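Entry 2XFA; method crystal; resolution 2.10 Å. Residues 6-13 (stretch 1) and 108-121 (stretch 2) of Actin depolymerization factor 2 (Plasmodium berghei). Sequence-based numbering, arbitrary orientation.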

# COMPACT_ATOMS: atom_id res chain seq x y z
N MET A 6 -15.50 -11.33 2.03
CA MET A 6 -16.87 -11.39 2.52
C MET A 6 -17.68 -10.18 2.03
O MET A 6 -17.14 -9.31 1.35
CB MET A 6 -16.88 -11.47 4.05
CG MET A 6 -17.84 -12.50 4.62
SD MET A 6 -19.56 -11.94 4.68
CE MET A 6 -19.36 -10.43 5.62
N VAL A 7 -18.96 -10.15 2.38
CA VAL A 7 -19.87 -9.11 1.89
C VAL A 7 -20.17 -8.02 2.92
O VAL A 7 -21.32 -7.81 3.29
CB VAL A 7 -21.22 -9.72 1.43
CG1 VAL A 7 -21.97 -8.75 0.52
CG2 VAL A 7 -21.00 -11.06 0.73
N SER A 8 -19.13 -7.33 3.38
CA SER A 8 -19.32 -6.20 4.29
C SER A 8 -19.53 -4.89 3.53
O SER A 8 -19.31 -4.82 2.32
CB SER A 8 -18.17 -6.08 5.30
OG SER A 8 -18.35 -6.99 6.38
N GLY A 9 -19.94 -3.85 4.25
CA GLY A 9 -20.51 -2.68 3.60
C GLY A 9 -19.68 -1.42 3.47
O GLY A 9 -20.04 -0.38 4.03
N VAL A 10 -18.58 -1.49 2.72
CA VAL A 10 -17.80 -0.29 2.42
C VAL A 10 -17.66 -0.06 0.90
O VAL A 10 -17.59 -1.02 0.13
CB VAL A 10 -16.42 -0.30 3.14
CG1 VAL A 10 -16.22 -1.59 3.91
CG2 VAL A 10 -15.29 -0.06 2.16
N ASN A 11 -17.66 1.21 0.49
CA ASN A 11 -17.44 1.59 -0.90
C ASN A 11 -16.14 2.38 -1.07
O ASN A 11 -15.47 2.73 -0.08
CB ASN A 11 -18.61 2.41 -1.44
CG ASN A 11 -18.52 3.88 -1.08
OD1 ASN A 11 -17.83 4.26 -0.13
ND2 ASN A 11 -19.23 4.73 -1.82
N VAL A 12 -15.80 2.67 -2.33
CA VAL A 12 -14.51 3.27 -2.66
C VAL A 12 -14.64 4.68 -3.21
O VAL A 12 -15.26 4.89 -4.26
CB VAL A 12 -13.76 2.41 -3.71
CG1 VAL A 12 -12.33 2.92 -3.88
CG2 VAL A 12 -13.77 0.95 -3.31
N SER A 13 -14.04 5.65 -2.53
CA SER A 13 -14.07 7.05 -2.95
C SER A 13 -13.31 7.28 -4.25
O SER A 13 -12.24 6.71 -4.46
CB SER A 13 -13.48 7.95 -1.86
OG SER A 13 -13.48 9.30 -2.29
N MET A 108 -11.22 -7.89 9.83
CA MET A 108 -12.15 -8.52 8.89
C MET A 108 -12.66 -7.55 7.83
O MET A 108 -12.62 -7.86 6.65
CB MET A 108 -13.30 -9.22 9.63
CG MET A 108 -12.83 -10.45 10.41
SD MET A 108 -14.13 -11.37 11.27
CE MET A 108 -14.76 -12.45 9.98
N LEU A 109 -13.07 -6.36 8.24
CA LEU A 109 -13.54 -5.35 7.29
C LEU A 109 -12.50 -4.98 6.23
O LEU A 109 -12.82 -4.86 5.05
CB LEU A 109 -13.99 -4.10 8.02
CG LEU A 109 -14.90 -3.23 7.14
CD1 LEU A 109 -16.34 -3.76 7.21
CD2 LEU A 109 -14.83 -1.78 7.57
N TYR A 110 -11.26 -4.76 6.64
CA TYR A 110 -10.22 -4.45 5.67
C TYR A 110 -9.99 -5.61 4.69
O TYR A 110 -9.89 -5.40 3.48
CB TYR A 110 -8.91 -4.08 6.37
CG TYR A 110 -8.80 -2.61 6.68
CD1 TYR A 110 -9.30 -2.09 7.86
CD2 TYR A 110 -8.20 -1.76 5.79
CE1 TYR A 110 -9.17 -0.72 8.15
CE2 TYR A 110 -8.05 -0.41 6.07
CZ TYR A 110 -8.54 0.09 7.25
OH TYR A 110 -8.41 1.43 7.49
N ALA A 111 -9.92 -6.82 5.21
CA ALA A 111 -9.72 -7.98 4.36
C ALA A 111 -10.90 -8.15 3.43
O ALA A 111 -10.72 -8.44 2.26
CB ALA A 111 -9.52 -9.24 5.19
N ALA A 112 -12.11 -7.94 3.94
CA ALA A 112 -13.30 -8.20 3.14
C ALA A 112 -13.52 -7.12 2.09
O ALA A 112 -14.28 -7.32 1.16
CB ALA A 112 -14.53 -8.35 4.02
N SER A 113 -12.83 -5.99 2.25
CA SER A 113 -12.95 -4.83 1.37
C SER A 113 -11.79 -4.72 0.39
O SER A 113 -11.86 -3.99 -0.60
CB SER A 113 -12.98 -3.53 2.20
OG SER A 113 -14.11 -3.47 3.07
N LYS A 114 -10.69 -5.41 0.70
CA LYS A 114 -9.47 -5.31 -0.10
C LYS A 114 -9.79 -5.44 -1.61
O LYS A 114 -9.38 -4.61 -2.42
CB LYS A 114 -8.49 -6.38 0.37
CG LYS A 114 -7.18 -6.45 -0.39
CD LYS A 114 -6.34 -7.60 0.19
CE LYS A 114 -5.40 -8.25 -0.84
NZ LYS A 114 -3.95 -7.88 -0.66
N GLU A 115 -10.53 -6.49 -1.96
CA GLU A 115 -10.91 -6.74 -3.36
C GLU A 115 -11.60 -5.56 -4.05
O GLU A 115 -11.40 -5.30 -5.24
CB GLU A 115 -11.82 -7.97 -3.49
CG GLU A 115 -11.28 -9.27 -2.87
CD GLU A 115 -11.67 -9.44 -1.40
OE1 GLU A 115 -12.69 -10.12 -1.13
OE2 GLU A 115 -10.96 -8.90 -0.53
N SER A 116 -12.46 -4.88 -3.30
CA SER A 116 -13.20 -3.73 -3.81
C SER A 116 -12.23 -2.66 -4.26
O SER A 116 -12.47 -1.97 -5.23
CB SER A 116 -14.13 -3.17 -2.73
OG SER A 116 -15.03 -4.16 -2.26
N LEU A 117 -11.13 -2.52 -3.55
CA LEU A 117 -10.12 -1.56 -3.94
C LEU A 117 -9.27 -2.11 -5.10
O LEU A 117 -9.10 -1.45 -6.12
CB LEU A 117 -9.22 -1.22 -2.74
CG LEU A 117 -8.66 0.19 -2.59
CD1 LEU A 117 -7.36 0.24 -1.70
CD2 LEU A 117 -8.47 0.83 -3.94
N VAL A 118 -8.72 -3.31 -4.93
CA VAL A 118 -7.76 -3.87 -5.89
C VAL A 118 -8.36 -3.99 -7.27
O VAL A 118 -7.69 -3.74 -8.27
CB VAL A 118 -7.22 -5.24 -5.41
CG1 VAL A 118 -6.48 -5.96 -6.54
CG2 VAL A 118 -6.28 -5.03 -4.21
N ARG A 119 -9.63 -4.34 -7.34
CA ARG A 119 -10.22 -4.61 -8.64
C ARG A 119 -10.38 -3.33 -9.47
O ARG A 119 -10.70 -3.39 -10.64
CB ARG A 119 -11.58 -5.31 -8.49
CG ARG A 119 -12.68 -4.32 -8.14
CD ARG A 119 -13.99 -4.65 -8.85
NE ARG A 119 -14.71 -5.70 -8.14
CZ ARG A 119 -15.26 -5.53 -6.95
NH1 ARG A 119 -15.17 -4.35 -6.35
NH2 ARG A 119 -15.90 -6.52 -6.35
N LYS A 120 -10.18 -2.17 -8.85
CA LYS A 120 -10.26 -0.89 -9.56
C LYS A 120 -8.87 -0.43 -9.98
O LYS A 120 -8.72 0.58 -10.67
CB LYS A 120 -10.85 0.21 -8.67
CG LYS A 120 -12.36 0.21 -8.56
CD LYS A 120 -12.85 -1.06 -7.90
CE LYS A 120 -14.34 -0.98 -7.59
NZ LYS A 120 -14.63 -0.13 -6.40
N ILE A 121 -7.85 -1.14 -9.52
CA ILE A 121 -6.48 -0.69 -9.63
C ILE A 121 -5.72 -1.58 -10.60
O ILE A 121 -5.15 -2.58 -10.19
CB ILE A 121 -5.73 -0.79 -8.27
CG1 ILE A 121 -6.45 0.02 -7.19
CG2 ILE A 121 -4.33 -0.28 -8.37
CD1 ILE A 121 -5.90 -0.26 -5.83
O HOH W 1 -16.77 -4.24 2.38

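The N-terminal segment 6-13 lies along one side of the helix of stretch 2, and the two bury 450 Å² between them without a single direct hydrogen bond. Packing and one bridging water join them. Along the segment, Ser8, Val10 and Val12 direct their CA-to-CB bonds toward the helix, whereas those of Val7 and Asn11 point away; Gly9, between Ser8 and Val10, has no side chain to place.

At the N-terminal end the backbone comes close, with Met6 CA 4.8 Å from Ala112 CA. Ala112 presents only a methyl here, and Met6 CB rests against Ala112 CB at 3.9 Å. Met6 to Ser8 are poorly ordered, so detail here is less secure. Ser8 CB meets Leu109 CD1 at 3.5 Å; although Leu109 leaves the helix sideways, the end of its side chain comes nearer to the segment.

Val10 fills the hollow between Leu109 and Ser113. Its CG1 lies 3.9 Å from Leu109 CG and 2.9 Å from Ser113 OG, closer than ordinary van der Waals contact; with chi1 at 3°, nearly eclipsed, this placement of Val10 looks strained. The Ser113 hydroxyl is turned back to the helix, donating to Leu109 O (OG to O, 2.7 Å). The same OG accepts a hydrogen bond from water 1 at 2.9 Å. This water also donates weakly to Ser8 O (2.6 Å) and accepts weakly from Val10 N (3.3 Å), tying segment backbone to helix side chain.

Val12, with the largest covered area, occupies the next hollow. Its CG2 approaches Ser116 O at 3.7 Å and Lys120 NZ at 3.4 Å, while CG1 reaches Leu117 CD2 at 4.4 Å. Short Ser116 leaves space for the branched valine, buried Leu117 backs it, and Lys120 borders the pocket.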